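Ufm1-specific protease (Caenorhabditis elegans, PDB 5EJJ) cleaves the peptide bond at the C-terminal glycine of the ubiquitin-like modifier UFM-1 as a thiol protease, and is required for localising certain odorant receptors to olfactory cilia. Local coordinates at residues A[35-40]-A[77-82]; A[91-96]-A[114-119]. All blocks are in the same frame, centred on the assembly; numbering follows the deposited sequence.

Contact 1: residues A[35-40]-A[77-82]; sequences GFVFGR and GNLNID
In the mixed sheet of the N-terminal MPN domain, strands 33-40 and 74-81 lie side by side and run antiparallel, with segment axes at 144°. Phe-36 and Asn-78 form a non-hydrogen-bonded pair, and beside it Val-37 and Gly-77 form a hydrogen-bonded one. Val-37 N donates to Gly-77 O at 2.8 Å, approaching from above the carbonyl plane. The return bond, from Gly-77 N to Val-37 O at 3.2 Å, lies in the carbonyl plane on a lone pair. On the far side of Phe-36, Leu-79 N reaches Gly-35 O through a more bent bond, with an angle of 137° at the hydrogen.

Gly-35 leaves room for Leu-79 on the face that carries Val-37. Leu-79 holds CG between its own backbone N and carbonyl carbon (chi1 67°), which lays the branch over Gly-35: CG is 3.6 Å from Gly-35 N, and CD2 is 3.9 Å from Gly-35 CA. At the backbone angles of Gly-35 a CB would be jammed against the carbonyl O of the preceding residue, and it would also run into Leu-79 CD2. Val-37 keeps CB over Gly-77 O at 3.3 Å and sends CG2 toward Leu-79 CD2. An alanine in place of Leu-79 would remove the branch over Gly-35 and would probably loosen the apolar face shared with Val-37.

That face continues onto Val-46, Val-49 and Phe-51 of strand 45-53 and onto Leu-95 and Leu-97 of strand 94-97. Across the sheet, Phe-36 and Phe-38 pack on Leu-65 of helix 59-68.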
# COMPACT_ATOMS: atom_id res chain seq x y z
N GLY A 35 3.45 19.99 -13.46
CA GLY A 35 2.71 19.15 -12.53
C GLY A 35 1.76 19.80 -11.54
O GLY A 35 1.67 21.02 -11.46
N PHE A 36 1.05 18.96 -10.79
CA PHE A 36 0.14 19.45 -9.75
C PHE A 36 0.62 19.15 -8.32
O PHE A 36 1.31 18.16 -8.08
CB PHE A 36 -1.27 18.90 -9.96
CG PHE A 36 -1.68 18.84 -11.39
CD1 PHE A 36 -1.59 17.65 -12.10
CD2 PHE A 36 -2.13 19.98 -12.04
CE1 PHE A 36 -1.97 17.59 -13.43
CE2 PHE A 36 -2.51 19.94 -13.37
CZ PHE A 36 -2.44 18.74 -14.06
N VAL A 37 0.23 20.02 -7.38
CA VAL A 37 0.61 19.90 -5.98
C VAL A 37 -0.63 19.76 -5.08
O VAL A 37 -1.48 20.64 -5.02
CB VAL A 37 1.47 21.11 -5.55
CG1 VAL A 37 1.93 21.00 -4.12
CG2 VAL A 37 2.65 21.23 -6.46
N PHE A 38 -0.72 18.63 -4.39
CA PHE A 38 -1.90 18.29 -3.63
C PHE A 38 -1.53 18.28 -2.16
O PHE A 38 -0.41 17.93 -1.80
CB PHE A 38 -2.41 16.92 -4.04
CG PHE A 38 -2.96 16.88 -5.43
CD1 PHE A 38 -4.25 17.34 -5.69
CD2 PHE A 38 -2.21 16.36 -6.47
CE1 PHE A 38 -4.78 17.29 -6.98
CE2 PHE A 38 -2.73 16.30 -7.76
CZ PHE A 38 -4.02 16.76 -8.02
N GLY A 39 -2.47 18.66 -1.30
CA GLY A 39 -2.11 18.82 0.09
C GLY A 39 -3.26 19.14 1.01
O GLY A 39 -4.41 19.24 0.57
N ARG A 40 -2.94 19.27 2.29
CA ARG A 40 -3.90 19.64 3.31
C ARG A 40 -3.89 21.17 3.47
O ARG A 40 -3.05 21.74 4.18
CB ARG A 40 -3.56 18.93 4.61
CG ARG A 40 -3.60 17.41 4.51
CD ARG A 40 -3.09 16.71 5.78
NE ARG A 40 -3.20 15.26 5.66
CZ ARG A 40 -2.30 14.39 6.09
NH1 ARG A 40 -1.19 14.81 6.68
NH2 ARG A 40 -2.51 13.08 5.93
N GLY A 77 -1.64 23.79 -5.33
CA GLY A 77 -0.76 24.54 -6.20
C GLY A 77 -0.29 23.74 -7.40
O GLY A 77 -0.71 22.60 -7.61
N ASN A 78 0.59 24.34 -8.20
CA ASN A 78 1.23 23.65 -9.32
C ASN A 78 2.72 23.94 -9.35
O ASN A 78 3.26 24.61 -8.47
CB ASN A 78 0.62 24.05 -10.67
CG ASN A 78 0.49 25.59 -10.83
OD1 ASN A 78 1.17 26.39 -10.16
ND2 ASN A 78 -0.42 26.01 -11.72
N LEU A 79 3.39 23.46 -10.38
CA LEU A 79 4.83 23.61 -10.39
C LEU A 79 5.34 23.96 -11.77
O LEU A 79 4.76 23.57 -12.77
CB LEU A 79 5.51 22.34 -9.83
CG LEU A 79 5.39 21.04 -10.64
CD1 LEU A 79 6.56 20.87 -11.59
CD2 LEU A 79 5.26 19.85 -9.73
N ASN A 80 6.44 24.72 -11.78
CA ASN A 80 7.11 25.12 -13.00
C ASN A 80 8.57 24.69 -12.99
O ASN A 80 9.34 25.14 -12.15
CB ASN A 80 7.06 26.63 -13.14
CG ASN A 80 7.29 27.07 -14.56
OD1 ASN A 80 7.65 26.25 -15.41
ND2 ASN A 80 7.08 28.36 -14.82
N ILE A 81 8.94 23.83 -13.93
CA ILE A 81 10.33 23.37 -14.00
C ILE A 81 11.16 24.11 -15.06
O ILE A 81 10.85 24.07 -16.26
CB ILE A 81 10.39 21.88 -14.33
CG1 ILE A 81 9.69 21.06 -13.26
CG2 ILE A 81 11.83 21.44 -14.45
CD1 ILE A 81 9.84 19.57 -13.50
N ASP A 82 12.22 24.77 -14.60
CA ASP A 82 13.14 25.50 -15.47
C ASP A 82 12.46 26.65 -16.19
O ASP A 82 12.88 27.06 -17.26
CB ASP A 82 13.80 24.55 -16.48
CG ASP A 82 14.85 23.65 -15.84
OD1 ASP A 82 15.66 24.16 -15.03
OD2 ASP A 82 14.87 22.43 -16.17

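Contact 2: residues A[91-96]-A[114-119]; sequences GQFTLQ and NVMFNN
Asn-114 leads off a type I beta turn, Asn-114 to Phe-117, and its side chain fastens that turn to strand 94-97. From CB, which is directed at the strand, the chain passes to Asn-114 CG, 3.7 Å from Gln-96 N, and there divides. Asn-114 OD1 accepts the backbone N of Gln-96 at 2.7 Å, nearly straight (174°) and on a lone pair of the amide oxygen. Asn-114 ND2 donates to Gln-96 O at 3.0 Å, with that oxygen almost in the amide plane. One carboxamide thus reads both polar backbone atoms of a single residue, which fixes its flip and holds it flat; ND2 has a second acceptor in Phe-110 O.

Next to these two bonds the aromatic rings meet. Phe-117 directs its edge at the face of Phe-93 in a T-shaped stack, centroids 4.8 Å apart and planes at 71°, with CZ at the point of entry. Leu-95 CD2 lies over one face of the Phe-117 ring, 3.8 Å from its centroid, in a CH-pi contact. The extended chain of Met-116 brings CE to within 3.7 Å of Phe-93 CB.

Trp-4, on strand 4-6 beside strand 117-119, meets both rings, and Phe-110 of helix 107-113 touches Leu-95 and Phe-117, so the short two-stranded sheet and this helix pack together against strand 94-97 and the residues leading into it.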
# COMPACT_ATOMS: atom_id res chain seq x y z
N GLY A 91 -3.78 26.33 -8.00
CA GLY A 91 -4.15 26.48 -6.60
C GLY A 91 -3.75 27.87 -6.13
O GLY A 91 -4.13 28.84 -6.75
N GLN A 92 -2.95 27.96 -5.07
CA GLN A 92 -2.61 29.26 -4.50
C GLN A 92 -1.10 29.52 -4.44
O GLN A 92 -0.64 30.47 -3.79
CB GLN A 92 -3.27 29.43 -3.13
CG GLN A 92 -2.69 28.53 -2.08
CD GLN A 92 -3.75 27.79 -1.28
OE1 GLN A 92 -3.98 26.58 -1.49
NE2 GLN A 92 -4.40 28.50 -0.34
N PHE A 93 -0.31 28.68 -5.11
CA PHE A 93 1.12 28.95 -5.30
C PHE A 93 1.71 28.15 -6.46
O PHE A 93 1.05 27.25 -7.00
CB PHE A 93 1.93 28.67 -4.04
CG PHE A 93 1.91 27.23 -3.62
CD1 PHE A 93 2.74 26.30 -4.22
CD2 PHE A 93 1.06 26.81 -2.60
CE1 PHE A 93 2.71 24.98 -3.84
CE2 PHE A 93 1.03 25.48 -2.21
CZ PHE A 93 1.85 24.57 -2.83
N THR A 94 2.94 28.49 -6.85
CA THR A 94 3.69 27.67 -7.80
C THR A 94 5.08 27.32 -7.29
O THR A 94 5.85 28.20 -6.89
CB THR A 94 3.79 28.30 -9.20
OG1 THR A 94 2.47 28.58 -9.69
CG2 THR A 94 4.46 27.32 -10.14
N LEU A 95 5.41 26.03 -7.28
CA LEU A 95 6.77 25.64 -6.94
C LEU A 95 7.68 26.01 -8.11
O LEU A 95 7.33 25.79 -9.28
CB LEU A 95 6.88 24.14 -6.65
CG LEU A 95 6.10 23.53 -5.47
CD1 LEU A 95 6.38 22.04 -5.41
CD2 LEU A 95 6.49 24.20 -4.17
N GLN A 96 8.83 26.59 -7.78
CA GLN A 96 9.83 26.85 -8.81
C GLN A 96 10.88 25.76 -8.75
O GLN A 96 11.44 25.48 -7.69
CB GLN A 96 10.43 28.23 -8.63
CG GLN A 96 9.39 29.34 -8.75
CD GLN A 96 8.68 29.31 -10.09
OE1 GLN A 96 9.25 28.92 -11.11
NE2 GLN A 96 7.41 29.72 -10.08
N ASN A 114 12.25 28.66 -3.19
CA ASN A 114 10.87 28.61 -2.68
C ASN A 114 10.75 29.01 -1.19
O ASN A 114 10.48 28.17 -0.32
CB ASN A 114 10.23 27.23 -2.94
CG ASN A 114 10.30 26.81 -4.42
OD1 ASN A 114 9.42 27.13 -5.23
ND2 ASN A 114 11.37 26.09 -4.78
N VAL A 115 10.91 30.31 -0.93
CA VAL A 115 11.11 30.82 0.43
C VAL A 115 10.03 30.45 1.46
O VAL A 115 10.34 30.29 2.65
CB VAL A 115 11.41 32.36 0.48
CG1 VAL A 115 12.47 32.73 -0.52
CG2 VAL A 115 10.17 33.16 0.23
N MET A 116 8.79 30.31 1.03
CA MET A 116 7.76 30.03 2.03
C MET A 116 7.64 28.55 2.39
O MET A 116 6.91 28.20 3.31
CB MET A 116 6.42 30.69 1.70
CG MET A 116 5.74 30.26 0.41
SD MET A 116 4.01 30.83 0.42
CE MET A 116 3.56 30.62 -1.31
N PHE A 117 8.39 27.69 1.72
CA PHE A 117 8.35 26.26 2.04
C PHE A 117 9.41 25.78 3.01
O PHE A 117 10.52 26.31 3.02
CB PHE A 117 8.38 25.42 0.77
CG PHE A 117 7.12 25.52 -0.00
CD1 PHE A 117 6.87 26.65 -0.77
CD2 PHE A 117 6.16 24.53 0.09
CE1 PHE A 117 5.69 26.77 -1.47
CE2 PHE A 117 4.98 24.65 -0.61
CZ PHE A 117 4.74 25.77 -1.39
N ASN A 118 9.06 24.78 3.81
CA ASN A 118 9.98 24.12 4.74
C ASN A 118 10.03 22.64 4.49
O ASN A 118 9.00 22.01 4.48
CB ASN A 118 9.51 24.29 6.17
CG ASN A 118 9.83 25.65 6.73
OD1 ASN A 118 9.46 26.68 6.15
ND2 ASN A 118 10.50 25.67 7.88
N ASN A 119 11.23 22.07 4.32
CA ASN A 119 11.36 20.62 4.20
C ASN A 119 11.01 19.82 5.46
O ASN A 119 11.37 20.21 6.56
CB ASN A 119 12.75 20.22 3.75
CG ASN A 119 12.88 18.72 3.61
OD1 ASN A 119 12.43 18.14 2.64
ND2 ASN A 119 13.46 18.09 4.61

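In the fold
Contacts 1 and 2 follow one another along the chain, their centres about 9 Å apart, and join where strands 74-81 and 94-97 run parallel as neighbours. The seam is polar: Asn-78 O lies 2.8 Å from Leu-95 N, and Asn-78 OD1 lies 2.6 Å from Thr-94 OG1, both probable hydrogen bonds. Contact 1 thus supplies an inner strand pair of the sheet, while contact 2 ties its edge strand 94-97, one of the two outer strands, to the turn after helix 107-113. Both lie away from Cys-396, Asp-520 and His-522, the inferred catalytic residues of the protease, within the MPN domain, which modulates substrate recognition and deufmylation activity.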